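Probable E3 ubiquitin-protein ligase HERC1 (Homo sapiens, PDB 4QT6) is probably a ubiquitin ligase of the HECT class, whose SPRY domain, a B30.2-type beta-sandwich, is likely to mediate protein recognition. Local coordinates at residues G37-E48 / F98-D109. Sequence-based numbering, arbitrary orientation.
Sequences GCYQWKFYIVKE and FTQGDFITCVLD. With ARF (formamide), chain D; ARF (formamide), chain F; ARF (formamide), chain E.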
ATOM      1  N   GLY A  37       1.630  -6.030  18.227  1.00 19.02           N
ATOM      2  CA  GLY A  37       0.844  -7.176  17.816  1.00 19.93           C
ATOM      3  C   GLY A  37       0.883  -7.403  16.318  1.00 20.82           C
ATOM      4  O   GLY A  37       1.933  -7.242  15.684  1.00 21.15           O
ATOM      5  N   CYS A  38      -0.263  -7.783  15.759  0.65 20.59           N
ATOM      6  CA  CYS A  38      -0.386  -8.124  14.351  0.65 20.80           C
ATOM      7  C   CYS A  38      -1.758  -7.626  13.866  1.00 20.73           C
ATOM      8  O   CYS A  38      -2.747  -7.722  14.573  1.00 21.30           O
ATOM      9  CB  CYS A  38      -0.189  -9.653  14.139  0.65 21.44           C
ATOM     10  SG  CYS A  38      -0.140 -10.282  12.428  0.65 21.77           S
ATOM     11  N   TYR A  39      -1.773  -7.062  12.656  1.00 20.62           N
ATOM     12  CA  TYR A  39      -3.015  -6.595  12.043  1.00 19.20           C
ATOM     13  C   TYR A  39      -3.017  -7.020  10.598  1.00 19.27           C
ATOM     14  O   TYR A  39      -2.028  -6.856   9.888  1.00 18.50           O
ATOM     15  CB  TYR A  39      -3.132  -5.088  12.117  1.00 19.39           C
ATOM     16  CG  TYR A  39      -4.369  -4.513  11.454  1.00 20.18           C
ATOM     17  CD1 TYR A  39      -5.643  -4.875  11.879  1.00 21.22           C
ATOM     18  CD2 TYR A  39      -4.249  -3.594  10.425  1.00 20.93           C
ATOM     19  CE1 TYR A  39      -6.770  -4.339  11.298  1.00 22.02           C
ATOM     20  CE2 TYR A  39      -5.373  -3.050   9.826  1.00 21.20           C
ATOM     21  CZ  TYR A  39      -6.632  -3.430  10.264  1.00 22.11           C
ATOM     22  OH  TYR A  39      -7.767  -2.889   9.695  1.00 24.77           O
ATOM     23  N   GLN A  40      -4.151  -7.570  10.177  1.00 18.93           N
ATOM     24  CA  GLN A  40      -4.354  -8.031   8.811  0.70 19.67           C
ATOM     25  C   GLN A  40      -5.519  -7.236   8.171  1.00 17.88           C
ATOM     26  O   GLN A  40      -6.524  -6.959   8.833  1.00 18.19           O
ATOM     27  CB  GLN A  40      -4.668  -9.518   8.871  0.70 21.93           C
ATOM     28  CG  GLN A  40      -4.605 -10.250   7.561  0.70 23.76           C
ATOM     29  CD  GLN A  40      -4.813 -11.747   7.725  0.70 24.41           C
ATOM     30  OE1 GLN A  40      -4.461 -12.330   8.751  0.70 24.43           O
ATOM     31  NE2 GLN A  40      -5.419 -12.361   6.733  0.70 25.21           N
ATOM     32  N   TRP A  41      -5.371  -6.875   6.902  1.00 16.89           N
ATOM     33  CA  TRP A  41      -6.429  -6.191   6.161  1.00 16.34           C
ATOM     34  C   TRP A  41      -6.232  -6.465   4.667  1.00 16.33           C
ATOM     35  O   TRP A  41      -5.273  -7.146   4.270  1.00 16.24           O
ATOM     36  CB  TRP A  41      -6.445  -4.682   6.455  1.00 16.29           C
ATOM     37  CG  TRP A  41      -5.320  -3.975   5.802  1.00 16.51           C
ATOM     38  CD1 TRP A  41      -5.379  -3.247   4.657  1.00 15.75           C
ATOM     39  CD2 TRP A  41      -3.953  -3.913   6.247  1.00 16.29           C
ATOM     40  NE1 TRP A  41      -4.156  -2.756   4.351  1.00 15.88           N
ATOM     41  CE2 TRP A  41      -3.261  -3.126   5.316  1.00 16.98           C
ATOM     42  CE3 TRP A  41      -3.263  -4.426   7.356  1.00 18.22           C
ATOM     43  CZ2 TRP A  41      -1.896  -2.852   5.416  1.00 17.59           C
ATOM     44  CZ3 TRP A  41      -1.898  -4.174   7.461  1.00 18.07           C
ATOM     45  CH2 TRP A  41      -1.227  -3.383   6.490  1.00 18.35           C
ATOM     46  N   LYS A  42      -7.128  -5.935   3.834  1.00 16.75           N
ATOM     47  CA  LYS A  42      -6.994  -6.076   2.399  1.00 17.85           C
ATOM     48  C   LYS A  42      -7.099  -4.746   1.678  1.00 16.55           C
ATOM     49  O   LYS A  42      -7.749  -3.830   2.137  1.00 16.70           O
ATOM     50  CB  LYS A  42      -8.054  -7.034   1.832  1.00 18.87           C
ATOM     51  CG  LYS A  42      -7.946  -8.442   2.360  1.00 20.58           C
ATOM     52  CD  LYS A  42      -8.984  -9.343   1.748  1.00 24.07           C
ATOM     53  CE  LYS A  42      -8.794 -10.771   2.206  1.00 28.15           C
ATOM     54  NZ  LYS A  42      -9.976 -11.597   1.852  1.00 31.80           N
ATOM     55  N   PHE A  43      -6.375  -4.643   0.567  1.00 16.54           N
ATOM     56  CA  PHE A  43      -6.635  -3.609  -0.422  1.00 17.90           C
ATOM     57  C   PHE A  43      -7.321  -4.239  -1.605  1.00 18.62           C
ATOM     58  O   PHE A  43      -6.973  -5.355  -1.996  1.00 19.77           O
ATOM     59  CB  PHE A  43      -5.344  -2.954  -0.880  1.00 18.67           C
ATOM     60  CG  PHE A  43      -4.718  -2.046   0.146  1.00 18.69           C
ATOM     61  CD1 PHE A  43      -5.374  -0.896   0.548  1.00 19.75           C
ATOM     62  CD2 PHE A  43      -3.465  -2.295   0.640  1.00 20.45           C
ATOM     63  CE1 PHE A  43      -4.803  -0.038   1.467  1.00 20.59           C
ATOM     64  CE2 PHE A  43      -2.876  -1.423   1.552  1.00 19.26           C
ATOM     65  CZ  PHE A  43      -3.535  -0.294   1.934  1.00 20.32           C
ATOM     66  N   TYR A  44      -8.302  -3.528  -2.170  1.00 17.64           N
ATOM     67  CA  TYR A  44      -9.003  -3.980  -3.361  1.00 18.71           C
ATOM     68  C   TYR A  44      -8.786  -2.918  -4.433  1.00 18.31           C
ATOM     69  O   TYR A  44      -9.003  -1.714  -4.194  1.00 17.29           O
ATOM     70  CB  TYR A  44     -10.482  -4.174  -3.068  1.00 18.53           C
ATOM     71  CG  TYR A  44     -11.276  -4.486  -4.296  1.00 19.67           C
ATOM     72  CD1 TYR A  44     -11.164  -5.726  -4.910  1.00 20.74           C
ATOM     73  CD2 TYR A  44     -12.115  -3.536  -4.858  1.00 19.40           C
ATOM     74  CE1 TYR A  44     -11.895  -6.022  -6.054  1.00 20.66           C
ATOM     75  CE2 TYR A  44     -12.837  -3.820  -6.008  1.00 21.32           C
ATOM     76  CZ  TYR A  44     -12.716  -5.067  -6.594  1.00 20.74           C
ATOM     77  OH  TYR A  44     -13.448  -5.381  -7.727  1.00 24.87           O
ATOM     78  N   ILE A  45      -8.314  -3.349  -5.597  1.00 18.39           N
ATOM     79  CA  ILE A  45      -7.982  -2.410  -6.669  1.00 19.25           C
ATOM     80  C   ILE A  45      -9.243  -2.080  -7.487  1.00 20.75           C
ATOM     81  O   ILE A  45      -9.715  -2.865  -8.328  1.00 22.49           O
ATOM     82  CB  ILE A  45      -6.828  -2.896  -7.579  1.00 19.64           C
ATOM     83  CG1 ILE A  45      -5.640  -3.434  -6.753  1.00 20.33           C
ATOM     84  CG2 ILE A  45      -6.391  -1.783  -8.506  1.00 19.57           C
ATOM     85  CD1 ILE A  45      -5.016  -2.468  -5.786  1.00 20.55           C
ATOM     86  N   VAL A  46      -9.809  -0.911  -7.204  1.00 20.46           N
ATOM     87  CA  VAL A  46     -11.093  -0.523  -7.805  1.00 21.13           C
ATOM     88  C   VAL A  46     -10.926  -0.142  -9.277  1.00 21.08           C
ATOM     89  O   VAL A  46     -11.748  -0.520 -10.137  1.00 21.07           O
ATOM     90  CB  VAL A  46     -11.751   0.629  -7.016  1.00 20.73           C
ATOM     91  CG1 VAL A  46     -12.953   1.174  -7.758  1.00 20.73           C
ATOM     92  CG2 VAL A  46     -12.200   0.166  -5.629  1.00 20.08           C
ATOM     93  N   LYS A  47      -9.919   0.669  -9.552  1.00 21.49           N
ATOM     94  CA  LYS A  47      -9.691   1.226 -10.877  1.00 22.41           C
ATOM     95  C   LYS A  47      -8.189   1.321 -11.121  1.00 23.15           C
ATOM     96  O   LYS A  47      -7.443   1.901 -10.321  1.00 22.38           O
ATOM     97  CB  LYS A  47     -10.358   2.602 -10.997  1.00 23.72           C
ATOM     98  CG  LYS A  47     -10.202   3.290 -12.351  1.00 26.98           C
ATOM     99  CD  LYS A  47     -10.834   2.489 -13.471  1.00 31.80           C
ATOM    100  CE  LYS A  47     -10.552   3.095 -14.850  1.00 34.51           C
ATOM    101  NZ  LYS A  47      -9.123   2.983 -15.285  1.00 36.34           N
ATOM    102  N   GLU A  48      -7.757   0.737 -12.239  1.00 22.10           N
ATOM    103  CA  GLU A  48      -6.390   0.848 -12.701  1.00 22.06           C
ATOM    104  C   GLU A  48      -6.357   0.778 -14.234  1.00 24.27           C
ATOM    105  O   GLU A  48      -7.384   0.527 -14.863  1.00 26.22           O
ATOM    106  CB  GLU A  48      -5.514  -0.263 -12.086  1.00 21.82           C
ATOM    107  CG  GLU A  48      -4.544   0.241 -11.007  1.00 22.06           C
ATOM    108  CD  GLU A  48      -3.385   1.041 -11.580  1.00 23.16           C
ATOM    109  OE1 GLU A  48      -2.457   1.410 -10.818  1.00 21.10           O
ATOM    110  OE2 GLU A  48      -3.384   1.316 -12.813  1.00 22.60           O
ATOM    111  N   PHE A  98      -0.320  -7.395  -9.750  1.00 24.51           N
ATOM    112  CA  PHE A  98      -1.750  -7.326  -9.505  1.00 23.24           C
ATOM    113  C   PHE A  98      -2.341  -6.121 -10.209  1.00 22.89           C
ATOM    114  O   PHE A  98      -1.608  -5.238 -10.672  1.00 23.11           O
ATOM    115  CB  PHE A  98      -2.071  -7.349  -7.999  1.00 22.65           C
ATOM    116  CG  PHE A  98      -1.398  -6.254  -7.200  1.00 20.99           C
ATOM    117  CD1 PHE A  98      -0.121  -6.432  -6.696  1.00 20.92           C
ATOM    118  CD2 PHE A  98      -2.050  -5.064  -6.922  1.00 21.03           C
ATOM    119  CE1 PHE A  98       0.503  -5.450  -5.945  1.00 20.02           C
ATOM    120  CE2 PHE A  98      -1.430  -4.074  -6.169  1.00 19.83           C
ATOM    121  CZ  PHE A  98      -0.154  -4.257  -5.686  1.00 20.63           C
ATOM    122  N   THR A  99      -3.663  -6.096 -10.314  1.00 23.09           N
ATOM    123  CA  THR A  99      -4.341  -5.074 -11.110  1.00 23.00           C
ATOM    124  C   THR A  99      -5.774  -4.892 -10.654  1.00 22.94           C
ATOM    125  O   THR A  99      -6.207  -5.441  -9.604  1.00 22.64           O
ATOM    126  CB  THR A  99      -4.273  -5.426 -12.626  1.00 23.79           C
ATOM    127  OG1 THR A  99      -4.648  -4.286 -13.419  1.00 24.29           O
ATOM    128  CG2 THR A  99      -5.130  -6.612 -12.948  1.00 24.66           C
ATOM    129  N   GLN A 100      -6.517  -4.101 -11.432  1.00 22.33           N
ATOM    130  CA  GLN A 100      -7.925  -3.850 -11.165  1.00 23.66           C
ATOM    131  C   GLN A 100      -8.671  -5.143 -10.892  1.00 23.07           C
ATOM    132  O   GLN A 100      -8.532  -6.120 -11.638  1.00 25.55           O
ATOM    133  CB  GLN A 100      -8.541  -3.150 -12.374  1.00 24.08           C
ATOM    134  CG  GLN A 100      -9.961  -2.692 -12.143  1.00 25.33           C
ATOM    135  CD  GLN A 100     -10.468  -1.766 -13.231  1.00 26.46           C
ATOM    136  OE1 GLN A 100      -9.812  -0.791 -13.597  1.00 27.91           O
ATOM    137  NE2 GLN A 100     -11.674  -2.051 -13.732  1.00 29.91           N
ATOM    138  N   GLY A 101      -9.464  -5.161  -9.828  1.00 22.74           N
ATOM    139  CA  GLY A 101     -10.274  -6.306  -9.464  1.00 21.98           C
ATOM    140  C   GLY A 101      -9.610  -7.321  -8.555  1.00 22.17           C
ATOM    141  O   GLY A 101     -10.280  -8.253  -8.080  1.00 22.37           O
ATOM    142  N   ASP A 102      -8.317  -7.146  -8.285  1.00 22.04           N
ATOM    143  CA  ASP A 102      -7.594  -8.009  -7.348  1.00 21.14           C
ATOM    144  C   ASP A 102      -7.658  -7.476  -5.907  1.00 20.80           C
ATOM    145  O   ASP A 102      -7.784  -6.248  -5.658  1.00 20.70           O
ATOM    146  CB  ASP A 102      -6.117  -8.143  -7.738  1.00 23.05           C
ATOM    147  CG  ASP A 102      -5.909  -8.904  -9.041  1.00 23.19           C
ATOM    148  OD1 ASP A 102      -6.705  -9.827  -9.301  1.00 25.97           O
ATOM    149  OD2 ASP A 102      -4.931  -8.593  -9.769  1.00 24.65           O
ATOM    150  N   PHE A 103      -7.595  -8.424  -4.985  1.00 20.33           N
ATOM    151  CA  PHE A 103      -7.393  -8.182  -3.549  1.00 21.13           C
ATOM    152  C   PHE A 103      -5.977  -8.503  -3.153  1.00 22.41           C
ATOM    153  O   PHE A 103      -5.453  -9.555  -3.550  1.00 23.52           O
ATOM    154  CB  PHE A 103      -8.258  -9.103  -2.696  1.00 21.14           C
ATOM    155  CG  PHE A 103      -9.713  -8.775  -2.700  1.00 22.23           C
ATOM    156  CD1 PHE A 103     -10.556  -9.352  -3.634  1.00 23.51           C
ATOM    157  CD2 PHE A 103     -10.257  -7.950  -1.728  1.00 21.76           C
ATOM    158  CE1 PHE A 103     -11.916  -9.071  -3.623  1.00 23.19           C
ATOM    159  CE2 PHE A 103     -11.599  -7.676  -1.701  1.00 23.05           C
ATOM    160  CZ  PHE A 103     -12.436  -8.238  -2.651  1.00 22.62           C
ATOM    161  N   ILE A 104      -5.363  -7.629  -2.345  1.00 18.81           N
ATOM    162  CA  ILE A 104      -4.054  -7.909  -1.739  1.00 19.50           C
ATOM    163  C   ILE A 104      -4.276  -7.949  -0.233  1.00 19.41           C
ATOM    164  O   ILE A 104      -4.625  -6.963   0.372  1.00 19.03           O
ATOM    165  CB  ILE A 104      -2.971  -6.866  -2.122  1.00 19.11           C
ATOM    166  CG1 ILE A 104      -2.747  -6.838  -3.640  1.00 20.79           C
ATOM    167  CG2 ILE A 104      -1.671  -7.124  -1.356  1.00 19.14           C
ATOM    168  CD1 ILE A 104      -2.280  -8.165  -4.211  1.00 21.23           C
ATOM    169  N   THR A 105      -4.067  -9.113   0.359  1.00 19.50           N
ATOM    170  CA  THR A 105      -4.047  -9.243   1.806  1.00 20.29           C
ATOM    171  C   THR A 105      -2.706  -8.760   2.316  1.00 20.33           C
ATOM    172  O   THR A 105      -1.653  -9.146   1.787  1.00 19.76           O
ATOM    173  CB  THR A 105      -4.238 -10.710   2.230  1.00 20.97           C
ATOM    174  OG1 THR A 105      -5.484 -11.208   1.704  1.00 22.41           O
ATOM    175  CG2 THR A 105      -4.207 -10.859   3.736  1.00 21.95           C
ATOM    176  N   CYS A 106      -2.738  -7.940   3.361  1.00 19.04           N
ATOM    177  CA  CYS A 106      -1.540  -7.411   3.977  1.00 19.91           C
ATOM    178  C   CYS A 106      -1.538  -7.888   5.411  1.00 20.13           C
ATOM    179  O   CYS A 106      -2.554  -7.799   6.103  1.00 18.43           O
ATOM    180  CB  CYS A 106      -1.552  -5.879   3.950  1.00 19.86           C
ATOM    181  SG  CYS A 106      -1.841  -5.181   2.295  1.00 23.26           S
ATOM    182  N   VAL A 107      -0.398  -8.412   5.861  1.00 20.43           N
ATOM    183  CA  VAL A 107      -0.216  -8.810   7.234  1.00 20.98           C
ATOM    184  C   VAL A 107       0.948  -8.034   7.819  1.00 20.53           C
ATOM    185  O   VAL A 107       2.079  -8.188   7.354  1.00 21.93           O
ATOM    186  CB  VAL A 107       0.075 -10.320   7.374  1.00 22.04           C
ATOM    187  CG1 VAL A 107       0.149 -10.692   8.842  1.00 21.84           C
ATOM    188  CG2 VAL A 107      -1.017 -11.131   6.704  1.00 22.61           C
ATOM    189  N   LEU A 108       0.650  -7.160   8.767  1.00 19.61           N
ATOM    190  CA  LEU A 108       1.644  -6.362   9.449  1.00 19.43           C
ATOM    191  C   LEU A 108       1.831  -6.939  10.838  1.00 20.49           C
ATOM    192  O   LEU A 108       0.965  -6.800  11.714  1.00 19.17           O
ATOM    193  CB  LEU A 108       1.215  -4.891   9.521  1.00 19.51           C
ATOM    194  CG  LEU A 108       2.132  -3.984  10.315  1.00 19.46           C
ATOM    195  CD1 LEU A 108       3.539  -3.945   9.703  1.00 20.29           C
ATOM    196  CD2 LEU A 108       1.511  -2.598  10.437  1.00 21.11           C
ATOM    197  N   ASP A 109       2.981  -7.581  11.038  1.00 20.57           N
ATOM    198  CA  ASP A 109       3.286  -8.273  12.295  1.00 22.66           C
ATOM    199  C   ASP A 109       4.350  -7.470  13.034  1.00 23.14           C
ATOM    200  O   ASP A 109       5.544  -7.564  12.733  1.00 24.52           O
ATOM    201  CB  ASP A 109       3.743  -9.705  11.990  1.00 22.84           C
ATOM    202  CG  ASP A 109       3.871 -10.561  13.244  1.00 23.54           C
ATOM    203  OD1 ASP A 109       4.038  -9.984  14.326  1.00 25.42           O
ATOM    204  OD2 ASP A 109       3.789 -11.799  13.123  1.00 28.32           O
TER
HETATM  205  N   ARF D2203      -4.916  -1.288  14.509  1.00 50.15           N
HETATM  206  C   ARF D2203      -5.971  -1.500  13.720  1.00 53.05           C
HETATM  207  O   ARF D2203      -6.119  -0.804  12.724  1.00 53.38           O
HETATM  208  N   ARF F2205      -7.324   0.077   8.529  1.00 39.71           N
HETATM  209  C   ARF F2205      -8.493   0.273   7.895  1.00 41.32           C
HETATM  210  O   ARF F2205      -8.831   1.421   7.617  1.00 39.14           O
HETATM  211  N   ARF E2204     -15.297  -9.688  -5.153  1.00 32.45           N
HETATM  212  C   ARF E2204     -15.374  -8.361  -4.985  1.00 31.07           C
HETATM  213  O   ARF E2204     -15.778  -7.944  -3.925  1.00 26.42           O
HETATM  214  O   HOH W   1      -9.890  -0.208 -16.215  1.00 42.80           O
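Tyr39, Trp41 and Phe43 each give and receive a backbone hydrogen bond with Leu108, Cys106 and Ile104 in turn, joining strands 38-47 and 103-109 as antiparallel neighbours. The straightest of these six bonds runs from Cys106 N to Trp41 O (2.8 Å, 175° at the hydrogen). On the other edge of strand 38-47, the backbones of Lys42 and Tyr44 bond to Cys154 and Lys152 of strand 150-154. Ahead of Phe103 the chain forms a type II turn from Thr99 to Asp102, and the pairing extends into it: Ile45 N donates to Asp102 O, and Ile45 O accepts from Gly101 N at 2.8 Å. Within the turn, Asp102 OD2 receives Thr99 N, while Asp102 OD1 and Thr99 OG1 are satisfied by Asn120 and Glu53. Gln100 N is buried without a partner. The Gln100 side chain, CG anti to the backbone N (chi1 -173°), extends to the backbone just after strand 38-47. There OE1 accepts hydrogen bonds from Glu48 N (2.9 Å) and from a water. The Lys47 chain, bent at chi2 and chi4, brings NZ to a hydrogen bond with Glu48 O, from well above the carbonyl plane; Glu48 OE1 is taken by Thr55 and Gly54. Tyr39 OH accepts a hydrogen bond from a formamide N. Cys106 CB sits over the six-membered ring of Trp41, 3.5 Å from its centroid in a CH-pi contact, and Cys106 SG reaches Phe43 CD2 at 3.7 Å. On the other face, Tyr44 CD1 lies over the centre of the Phe103 ring, the ring planes inclined at 44°. Lys42 runs alongside Thr105, and its NZ bonds to Met158 O. Two neighbouring inner strands of one antiparallel sheet, whose Trp41/Phe43 face packs on Val59 and Val57 of strand 55-60 in the other, fit the SPRY/B30.2 beta-sandwich.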